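Long-range contacts in digeranylgeranylglycerophospholipid reductase (PDB 4OPU), which catalyses the FAD-dependent hydrogenation of the geranylgeranyl chains of archaeal phospholipid precursors, giving the saturated phytanyl chains of the archaeal membrane: residues F206-T211 with L358-I363; D182-Y187 with G232-M237. The protein carries 1 engineered substitution. All coordinates share one frame; numbering follows the deposited sequence.

Overall arrangement
Contact 1 and contact 2 lie on the same side of the chain's centre, their own centres about 16 Å apart and their nearest atoms about 5 Å apart without touching. One large mixed sheet links them: strand 183-193 pairs with 226-234, which pairs with 216-221, and the loop of contact 1 connects 202-206 to 216-221. Each contact meets the hydrocarbon tail of a different geranylgeranyl diphosphate. In contact 1, Ile207 closes on the tail end of one molecule, its side chain about 9 Å from that of the lipid-binding residue His298. Contact 2 lies nearer the flavin, the Ala186 side chain being about 4 Å from the dihydro-FAD.

Contact 1 of 2, residues F206-T211 with L358-I363; sequences FIDQET and LSNDDI. With GRG (geranylgeranyl diphosphate), chain D.
Asn360, in the first turn of helix 360-368, docks against residues 207-210 of the loop that follows strand 202-206, a small, partly buried loop-to-helix contact with a polar outer part and an apolar inner one. The amide of Asn360 does most of the polar work. Its OD1 receives the backbone N-H of Gln209 at 3.1 Å from N, a nearly straight bond (164°) whose donor is tilted 21° from the carbonyl plane. Its ND2 turns to the Asp208 carboxylate and makes a weak bond to OD1 at 3.3 Å, the two planes standing perpendicular. That same Asp208 OD1 accepts from Glu210 N through its anti lone pair, closing an Asx turn, so one oxygen both shapes the loop and meets the helix. Chi1 of Gln209 (-64°) sets CG beside the backbone N, 3.3 Å from Leu358 O; the bend at chi2 then turns the amide aside, and its OE1 accepts from Gly214 N. On the inner side Ile207 and Ile363 cross at about a right angle, CG2 of Ile207 being 3.6 Å from CD1 of Ile363. The other branch of Ile207 leads away from the helix, its CD1 3.6 Å from C18 of the geranylgeranyl tail, which makes the residue part of the lipid pocket wall. A capping box of Ser359 and Asp362 starts the helix: Asp362 N bonds to Ser359 OG, Ser359 N to Asp362 OD2. Asp362 is also salt-bridged to Arg403, Pro82 packs on Asn360 and Ile363, Tyr216 of strand 216-221 touches Ile207, and helix 242-253 meets Asp208 through Lys252.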
ATOM      1  N   PHE A 206       8.540  -7.693  14.580  1.00 64.11           N
ATOM      2  CA  PHE A 206       8.135  -8.275  15.855  1.00 61.85           C
ATOM      3  C   PHE A 206       6.616  -8.332  15.997  1.00 60.69           C
ATOM      4  O   PHE A 206       5.958  -7.303  16.147  1.00 59.58           O
ATOM      5  CB  PHE A 206       8.723  -7.480  17.024  1.00 57.72           C
ATOM      6  CG  PHE A 206      10.197  -7.212  16.905  1.00 58.54           C
ATOM      7  CD1 PHE A 206      11.122  -8.115  17.398  1.00 60.36           C
ATOM      8  CD2 PHE A 206      10.659  -6.046  16.317  1.00 57.95           C
ATOM      9  CE1 PHE A 206      12.479  -7.869  17.293  1.00 61.87           C
ATOM     10  CE2 PHE A 206      12.014  -5.793  16.211  1.00 57.26           C
ATOM     11  CZ  PHE A 206      12.924  -6.706  16.700  1.00 59.84           C
ATOM     12  N   ILE A 207       6.064  -9.538  15.952  1.00 60.28           N
ATOM     13  CA  ILE A 207       4.652  -9.737  16.251  1.00 58.33           C
ATOM     14  C   ILE A 207       4.431  -9.697  17.761  1.00 65.66           C
ATOM     15  O   ILE A 207       5.125 -10.384  18.511  1.00 73.04           O
ATOM     16  CB  ILE A 207       4.139 -11.077  15.699  1.00 59.60           C
ATOM     17  CG1 ILE A 207       4.435 -11.189  14.202  1.00 60.38           C
ATOM     18  CG2 ILE A 207       2.655 -11.236  15.980  1.00 57.46           C
ATOM     19  CD1 ILE A 207       3.866 -10.056  13.387  1.00 64.31           C
ATOM     20  N   ASP A 208       3.468  -8.889  18.199  1.00 64.74           N
ATOM     21  CA  ASP A 208       3.146  -8.758  19.618  1.00 65.74           C
ATOM     22  C   ASP A 208       1.870  -7.942  19.789  1.00 64.81           C
ATOM     23  O   ASP A 208       1.879  -6.723  19.625  1.00 64.93           O
ATOM     24  CB  ASP A 208       4.303  -8.107  20.381  1.00 67.40           C
ATOM     25  CG  ASP A 208       4.279  -8.426  21.864  1.00 73.78           C
ATOM     26  OD1 ASP A 208       3.186  -8.379  22.469  1.00 76.37           O
ATOM     27  OD2 ASP A 208       5.355  -8.730  22.423  1.00 74.75           O
ATOM     28  N   GLN A 209       0.775  -8.618  20.126  1.00 65.09           N
ATOM     29  CA  GLN A 209      -0.535  -7.974  20.191  1.00 66.53           C
ATOM     30  C   GLN A 209      -0.683  -7.039  21.389  1.00 71.93           C
ATOM     31  O   GLN A 209      -1.643  -6.272  21.467  1.00 75.19           O
ATOM     32  CB  GLN A 209      -1.642  -9.028  20.223  1.00 68.68           C
ATOM     33  CG  GLN A 209      -1.727  -9.873  18.960  1.00 77.35           C
ATOM     34  CD  GLN A 209      -2.159  -9.074  17.740  1.00 85.64           C
ATOM     35  OE1 GLN A 209      -2.838  -8.051  17.859  1.00 89.75           O
ATOM     36  NE2 GLN A 209      -1.767  -9.539  16.558  1.00 84.89           N
ATOM     37  N   GLU A 210       0.265  -7.096  22.318  1.00 72.49           N
ATOM     38  CA  GLU A 210       0.224  -6.228  23.488  1.00 72.37           C
ATOM     39  C   GLU A 210       0.965  -4.918  23.244  1.00 69.59           C
ATOM     40  O   GLU A 210       0.578  -3.873  23.766  1.00 72.93           O
ATOM     41  CB  GLU A 210       0.813  -6.938  24.709  1.00 77.79           C
ATOM     42  CG  GLU A 210      -0.016  -8.112  25.202  1.00 83.65           C
ATOM     43  CD  GLU A 210       0.649  -8.862  26.340  1.00 91.80           C
ATOM     44  OE1 GLU A 210       1.525  -8.275  27.011  1.00 93.31           O
ATOM     45  OE2 GLU A 210       0.299 -10.043  26.558  1.00 95.25           O
ATOM     46  N   THR A 211       2.028  -4.976  22.448  1.00 65.07           N
ATOM     47  CA  THR A 211       2.862  -3.800  22.212  1.00 62.82           C
ATOM     48  C   THR A 211       2.526  -3.105  20.894  1.00 60.95           C
ATOM     49  O   THR A 211       3.022  -2.012  20.614  1.00 59.24           O
ATOM     50  CB  THR A 211       4.356  -4.169  22.220  1.00 61.86           C
ATOM     51  OG1 THR A 211       4.657  -4.980  21.079  1.00 64.16           O
ATOM     52  CG2 THR A 211       4.707  -4.933  23.484  1.00 62.96           C
ATOM     53  N   LEU A 358      -5.626 -13.082  16.605  1.00 67.18           N
ATOM     54  CA  LEU A 358      -4.873 -14.120  17.308  1.00 69.32           C
ATOM     55  C   LEU A 358      -4.225 -13.603  18.589  1.00 68.54           C
ATOM     56  O   LEU A 358      -3.707 -12.489  18.631  1.00 63.39           O
ATOM     57  CB  LEU A 358      -3.792 -14.713  16.399  1.00 65.20           C
ATOM     58  CG  LEU A 358      -4.232 -15.484  15.155  1.00 60.30           C
ATOM     59  CD1 LEU A 358      -3.038 -16.179  14.520  1.00 59.83           C
ATOM     60  CD2 LEU A 358      -5.330 -16.482  15.486  1.00 61.89           C
ATOM     61  N   SER A 359      -4.248 -14.426  19.633  1.00 71.82           N
ATOM     62  CA  SER A 359      -3.587 -14.081  20.887  1.00 67.51           C
ATOM     63  C   SER A 359      -2.086 -14.301  20.759  1.00 67.13           C
ATOM     64  O   SER A 359      -1.629 -14.971  19.834  1.00 65.92           O
ATOM     65  CB  SER A 359      -4.148 -14.907  22.045  1.00 79.41           C
ATOM     66  OG  SER A 359      -3.853 -16.284  21.886  1.00 78.37           O
ATOM     67  N   ASN A 360      -1.320 -13.725  21.681  1.00 68.47           N
ATOM     68  CA  ASN A 360       0.119 -13.947  21.712  1.00 72.08           C
ATOM     69  C   ASN A 360       0.449 -15.429  21.864  1.00 72.85           C
ATOM     70  O   ASN A 360       1.446 -15.908  21.330  1.00 69.08           O
ATOM     71  CB  ASN A 360       0.767 -13.144  22.842  1.00 76.36           C
ATOM     72  CG  ASN A 360       1.077 -11.715  22.440  1.00 76.28           C
ATOM     73  OD1 ASN A 360       1.262 -11.418  21.261  1.00 79.15           O
ATOM     74  ND2 ASN A 360       1.146 -10.824  23.422  1.00 75.67           N
ATOM     75  N   ASP A 361      -0.397 -16.151  22.593  1.00 74.13           N
ATOM     76  CA  ASP A 361      -0.221 -17.589  22.762  1.00 73.93           C
ATOM     77  C   ASP A 361      -0.471 -18.333  21.454  1.00 71.06           C
ATOM     78  O   ASP A 361       0.174 -19.343  21.178  1.00 70.61           O
ATOM     79  CB  ASP A 361      -1.146 -18.121  23.860  1.00 73.96           C
ATOM     80  CG  ASP A 361      -0.620 -17.832  25.252  1.00 80.01           C
ATOM     81  OD1 ASP A 361       0.616 -17.840  25.435  1.00 76.63           O
ATOM     82  OD2 ASP A 361      -1.443 -17.599  26.163  1.00 77.85           O
ATOM     83  N   ASP A 362      -1.403 -17.831  20.651  1.00 70.28           N
ATOM     84  CA  ASP A 362      -1.685 -18.429  19.348  1.00 71.72           C
ATOM     85  C   ASP A 362      -0.478 -18.318  18.421  1.00 70.02           C
ATOM     86  O   ASP A 362      -0.160 -19.250  17.685  1.00 70.65           O
ATOM     87  CB  ASP A 362      -2.904 -17.769  18.698  1.00 70.03           C
ATOM     88  CG  ASP A 362      -4.205 -18.152  19.377  1.00 70.79           C
ATOM     89  OD1 ASP A 362      -4.236 -19.193  20.067  1.00 72.54           O
ATOM     90  OD2 ASP A 362      -5.201 -17.413  19.212  1.00 69.16           O
ATOM     91  N   ILE A 363       0.192 -17.173  18.471  1.00 66.41           N
ATOM     92  CA  ILE A 363       1.342 -16.926  17.614  1.00 64.36           C
ATOM     93  C   ILE A 363       2.598 -17.586  18.180  1.00 68.74           C
ATOM     94  O   ILE A 363       3.402 -18.141  17.432  1.00 65.88           O
ATOM     95  CB  ILE A 363       1.570 -15.416  17.424  1.00 63.31           C
ATOM     96  CG1 ILE A 363       0.374 -14.809  16.684  1.00 61.66           C
ATOM     97  CG2 ILE A 363       2.847 -15.154  16.648  1.00 62.79           C
ATOM     98  CD1 ILE A 363       0.026 -13.406  17.114  1.00 64.20           C
TER
HETATM   99  C20 GRG D 503       0.265  -9.758  11.633  0.80 76.60           C
HETATM  100  C19 GRG D 503       1.272 -12.169  11.752  0.80 77.34           C
HETATM  101  C18 GRG D 503       1.215 -10.806  11.094  0.80 76.32           C
HETATM  102  C17 GRG D 503       2.004 -10.527  10.034  0.80 72.14           C
HETATM  103  C16 GRG D 503       2.969 -11.564   9.486  0.80 66.88           C
HETATM  104  C14 GRG D 503       4.916  -9.269   9.004  0.80 67.36           C
HETATM  105  C13 GRG D 503       4.745 -10.469   8.104  0.80 66.82           C
HETATM  106  C15 GRG D 503       3.427 -11.223   8.078  0.80 64.46           C
HETATM  107  C12 GRG D 503       5.806 -10.821   7.346  0.80 71.95           C
HETATM  108  C11 GRG D 503       5.840 -11.985   6.373  0.80 76.62           C
HETATM  109  C9  GRG D 503       5.449 -11.551   4.976  0.80 78.05           C
HETATM  110  C8  GRG D 503       6.532 -10.832   4.182  0.80 81.36           C
HETATM  111  C10 GRG D 503       7.018  -9.461   4.603  0.80 82.38           C
HETATM  112  C7  GRG D 503       7.051 -11.428   3.084  0.80 84.48           C
HETATM  113  C6  GRG D 503       8.096 -10.819   2.158  0.80 87.19           C
HETATM  114  C5  GRG D 503       7.561  -9.714   1.229  0.80 88.08           C
HETATM  115  C3  GRG D 503       6.368 -10.050   0.335  0.80 89.73           C
HETATM  116  C4  GRG D 503       5.131 -10.756   0.807  0.80 90.04           C
HETATM  117  C2  GRG D 503       6.255  -9.749  -0.964  0.80 91.10           C
HETATM  118  C1  GRG D 503       7.190  -8.995  -1.855  0.80 93.00           C
HETATM  119  O1  GRG D 503       6.577  -7.744  -2.126  0.80 95.09           O
HETATM  120  PA  GRG D 503       5.010  -7.454  -2.268  0.80113.64           P
HETATM  121  O1A GRG D 503       4.030  -8.411  -1.638  0.80111.67           O
HETATM  122  O3A GRG D 503       4.649  -7.387  -3.810  0.80149.43           O
HETATM  123  O2A GRG D 503       4.746  -6.098  -1.652  0.80118.08           O

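Contact 2 of 2, residues D182-Y187 with G232-M237; sequences DADVAY and GIQGGM. With GRG (geranylgeranyl diphosphate), chain C.
With chi1 at 43° in Val185 and 51° in Ile233, each CG1 sits between its own backbone N and carbonyl carbon, and the two branches lie side by side, Val185 CG1 3.6 Å from Ile233 CG1. They project from one face of an antiparallel pair, strands 183-193 and 226-234, within the large mixed sheet of the protein, and Ile242 of helix 242-253 covers them both. Val185 and Ile233 form the hydrogen-bonded pair: Ile233 N reaches Val185 O at 3.1 Å, and Val185 N reaches Ile233 O at 3.0 Å in a more bent bond. Past the end of strand 226-234 the pairing runs one step further, where Gly235 N donates to Ala183 O in the carbonyl plane at 2.9 Å. Asp184 and Gln234, a non-hydrogen-bonded pair, diverge at their CB atoms, yet the Asp184 carboxylate folds back over the opposing strand, OD1 3.4 Å from Gln234 CA. The Gln234 chain runs out extended, and its NE2 bonds to Lys181 O. Ala186 and Gly232 occupy the face that turns to the geranylgeranyl chain, and Ala186 also touches the flavin cofactor. The strands themselves thus form part of the wall of the lipid pocket. Asp184 OD2 lies 3.4 Å from the terminal methyl C19 of the lipid; further along the chain, the methyl C14 rests 3.8 Å from Ala186 CB and 3.5 Å from Gly232 CA.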
ATOM      1  N   ASP A 182     -10.573  -0.847   8.819  1.00 49.34           N
ATOM      2  CA  ASP A 182      -9.902  -1.326   7.611  1.00 43.35           C
ATOM      3  C   ASP A 182      -8.639  -0.519   7.331  1.00 41.05           C
ATOM      4  O   ASP A 182      -8.173  -0.458   6.193  1.00 39.25           O
ATOM      5  CB  ASP A 182     -10.838  -1.271   6.401  1.00 44.92           C
ATOM      6  CG  ASP A 182     -11.814  -2.432   6.366  1.00 50.17           C
ATOM      7  OD1 ASP A 182     -11.655  -3.378   7.168  1.00 46.28           O
ATOM      8  OD2 ASP A 182     -12.736  -2.405   5.524  1.00 58.14           O
ATOM      9  N   ALA A 183      -8.092   0.098   8.373  1.00 40.67           N
ATOM     10  CA  ALA A 183      -6.847   0.849   8.254  1.00 45.09           C
ATOM     11  C   ALA A 183      -6.039   0.774   9.544  1.00 46.36           C
ATOM     12  O   ALA A 183      -6.589   0.536  10.616  1.00 54.20           O
ATOM     13  CB  ALA A 183      -7.129   2.297   7.893  1.00 38.38           C
ATOM     14  N   ASP A 184      -4.732   0.978   9.432  1.00 45.40           N
ATOM     15  CA  ASP A 184      -3.860   1.030  10.597  1.00 54.17           C
ATOM     16  C   ASP A 184      -3.170   2.382  10.682  1.00 57.26           C
ATOM     17  O   ASP A 184      -2.805   2.966   9.662  1.00 61.53           O
ATOM     18  CB  ASP A 184      -2.813  -0.086  10.551  1.00 60.36           C
ATOM     19  CG  ASP A 184      -3.375  -1.436  10.946  1.00 68.36           C
ATOM     20  OD1 ASP A 184      -4.556  -1.709  10.642  1.00 73.35           O
ATOM     21  OD2 ASP A 184      -2.631  -2.226  11.565  1.00 69.54           O
ATOM     22  N   VAL A 185      -3.001   2.888  11.897  1.00 54.05           N
ATOM     23  CA  VAL A 185      -2.177   4.069  12.102  1.00 52.15           C
ATOM     24  C   VAL A 185      -0.770   3.596  12.450  1.00 49.94           C
ATOM     25  O   VAL A 185      -0.593   2.737  13.316  1.00 51.76           O
ATOM     26  CB  VAL A 185      -2.747   4.994  13.205  1.00 55.69           C
ATOM     27  CG1 VAL A 185      -3.232   4.184  14.399  1.00 60.97           C
ATOM     28  CG2 VAL A 185      -1.717   6.040  13.623  1.00 52.93           C
ATOM     29  N   ALA A 186       0.224   4.131  11.749  1.00 48.62           N
ATOM     30  CA  ALA A 186       1.602   3.690  11.924  1.00 46.90           C
ATOM     31  C   ALA A 186       2.534   4.872  12.173  1.00 49.59           C
ATOM     32  O   ALA A 186       2.326   5.962  11.647  1.00 50.84           O
ATOM     33  CB  ALA A 186       2.054   2.896  10.716  1.00 43.36           C
ATOM     34  N   TYR A 187       3.562   4.641  12.985  1.00 50.84           N
ATOM     35  CA  TYR A 187       4.499   5.683  13.393  1.00 53.10           C
ATOM     36  C   TYR A 187       5.922   5.152  13.298  1.00 59.98           C
ATOM     37  O   TYR A 187       6.164   3.975  13.565  1.00 63.99           O
ATOM     38  CB  TYR A 187       4.186   6.148  14.821  1.00 48.19           C
ATOM     39  CG  TYR A 187       5.126   7.194  15.384  1.00 49.35           C
ATOM     40  CD1 TYR A 187       4.858   8.546  15.233  1.00 54.43           C
ATOM     41  CD2 TYR A 187       6.266   6.829  16.088  1.00 53.58           C
ATOM     42  CE1 TYR A 187       5.707   9.506  15.755  1.00 60.49           C
ATOM     43  CE2 TYR A 187       7.121   7.781  16.613  1.00 57.19           C
ATOM     44  CZ  TYR A 187       6.837   9.118  16.444  1.00 61.55           C
ATOM     45  OH  TYR A 187       7.685  10.071  16.965  1.00 64.99           O
ATOM     46  N   GLY A 232       2.894  -0.338  14.071  1.00 44.32           N
ATOM     47  CA  GLY A 232       1.576  -0.057  13.539  1.00 39.16           C
ATOM     48  C   GLY A 232       0.502  -0.734  14.363  1.00 51.31           C
ATOM     49  O   GLY A 232       0.703  -1.833  14.876  1.00 59.20           O
ATOM     50  N   ILE A 233      -0.642  -0.073  14.501  1.00 45.91           N
ATOM     51  CA  ILE A 233      -1.754  -0.619  15.267  1.00 50.33           C
ATOM     52  C   ILE A 233      -3.058  -0.443  14.497  1.00 55.57           C
ATOM     53  O   ILE A 233      -3.232   0.539  13.774  1.00 60.02           O
ATOM     54  CB  ILE A 233      -1.869   0.051  16.651  1.00 53.01           C
ATOM     55  CG1 ILE A 233      -1.860   1.573  16.510  1.00 50.07           C
ATOM     56  CG2 ILE A 233      -0.726  -0.387  17.554  1.00 54.58           C
ATOM     57  CD1 ILE A 233      -1.757   2.308  17.831  1.00 50.77           C
ATOM     58  N   GLN A 234      -3.971  -1.399  14.646  1.00 53.76           N
ATOM     59  CA  GLN A 234      -5.239  -1.344  13.929  1.00 48.50           C
ATOM     60  C   GLN A 234      -6.099  -0.197  14.447  1.00 50.28           C
ATOM     61  O   GLN A 234      -6.306  -0.062  15.653  1.00 52.29           O
ATOM     62  CB  GLN A 234      -5.993  -2.669  14.055  1.00 43.52           C
ATOM     63  CG  GLN A 234      -7.302  -2.694  13.290  1.00 41.24           C
ATOM     64  CD  GLN A 234      -8.016  -4.024  13.387  1.00 44.14           C
ATOM     65  OE1 GLN A 234      -7.808  -4.785  14.332  1.00 50.66           O
ATOM     66  NE2 GLN A 234      -8.863  -4.312  12.406  1.00 41.76           N
ATOM     67  N   GLY A 235      -6.592   0.628  13.529  1.00 51.32           N
ATOM     68  CA  GLY A 235      -7.409   1.770  13.893  1.00 40.29           C
ATOM     69  C   GLY A 235      -8.855   1.393  14.154  1.00 51.54           C
ATOM     70  O   GLY A 235      -9.282   0.279  13.846  1.00 41.26           O
ATOM     71  N   GLY A 236      -9.604   2.327  14.730  1.00 47.37           N
ATOM     72  CA  GLY A 236     -11.017   2.126  15.006  1.00 49.92           C
ATOM     73  C   GLY A 236     -11.310   1.023  16.006  1.00 56.85           C
ATOM     74  O   GLY A 236     -12.350   0.370  15.927  1.00 62.04           O
ATOM     75  N   MET A 237     -10.398   0.819  16.952  1.00 55.63           N
ATOM     76  CA  MET A 237     -10.551  -0.241  17.945  1.00 55.15           C
ATOM     77  C   MET A 237     -10.657   0.309  19.364  1.00 59.81           C
ATOM     78  O   MET A 237     -11.086  -0.395  20.280  1.00 61.50           O
ATOM     79  CB  MET A 237      -9.381  -1.224  17.857  1.00 50.79           C
ATOM     80  CG  MET A 237      -9.339  -2.028  16.573  1.00 44.16           C
ATOM     81  SD  MET A 237     -10.738  -3.154  16.416  1.00 60.03           S
ATOM     82  CE  MET A 237     -10.369  -4.344  17.699  1.00 63.89           C
TER
HETATM   83  C20 GRG C 502      -1.660  -7.304   9.744  0.80 61.67           C
HETATM   84  C19 GRG C 502      -2.694  -4.917   9.472  0.80 59.08           C
HETATM   85  C18 GRG C 502      -1.483  -5.819   9.514  0.80 60.58           C
HETATM   86  C17 GRG C 502      -0.251  -5.297   9.349  0.80 58.49           C
HETATM   87  C16 GRG C 502      -0.074  -3.810   9.128  0.80 56.12           C
HETATM   88  C14 GRG C 502       1.436  -0.764  10.078  0.80 60.12           C
HETATM   89  C13 GRG C 502       1.667  -2.069   9.348  0.80 60.10           C
HETATM   90  C15 GRG C 502       1.129  -3.357   9.928  0.80 58.40           C
HETATM   91  C12 GRG C 502       2.342  -2.110   8.176  0.80 66.66           C
HETATM   92  C11 GRG C 502       2.922  -0.884   7.499  0.80 75.52           C
HETATM   93  C9  GRG C 502       4.257  -0.530   8.118  0.80 84.34           C
HETATM   94  C8  GRG C 502       5.405  -1.161   7.357  0.80 95.42           C
HETATM   95  C10 GRG C 502       6.760  -1.223   8.019  0.80 96.82           C
HETATM   96  C7  GRG C 502       5.238  -1.658   6.108  0.80106.50           C
HETATM   97  C6  GRG C 502       6.383  -2.288   5.334  0.80119.00           C
HETATM   98  C5  GRG C 502       6.507  -3.749   5.712  0.80134.14           C
HETATM   99  C3  GRG C 502       7.156  -4.525   4.587  0.80148.94           C
HETATM  100  C4  GRG C 502       7.449  -5.985   4.800  0.80150.54           C
HETATM  101  C2  GRG C 502       7.470  -3.932   3.412  0.80164.07           C
HETATM  102  C1  GRG C 502       8.118  -4.674   2.257  0.80175.85           C
HETATM  103  O1  GRG C 502       9.393  -5.148   2.620  0.80179.58           O
HETATM  104  PA  GRG C 502      10.063  -6.183   1.637  0.40217.36           P
HETATM  105  O1A GRG C 502       9.324  -6.121   0.324  0.40217.57           O
HETATM  106  O3A GRG C 502       9.935  -7.643   2.220  0.40196.65           O
HETATM  107  O2A GRG C 502      11.514  -5.839   1.430  0.40217.79           O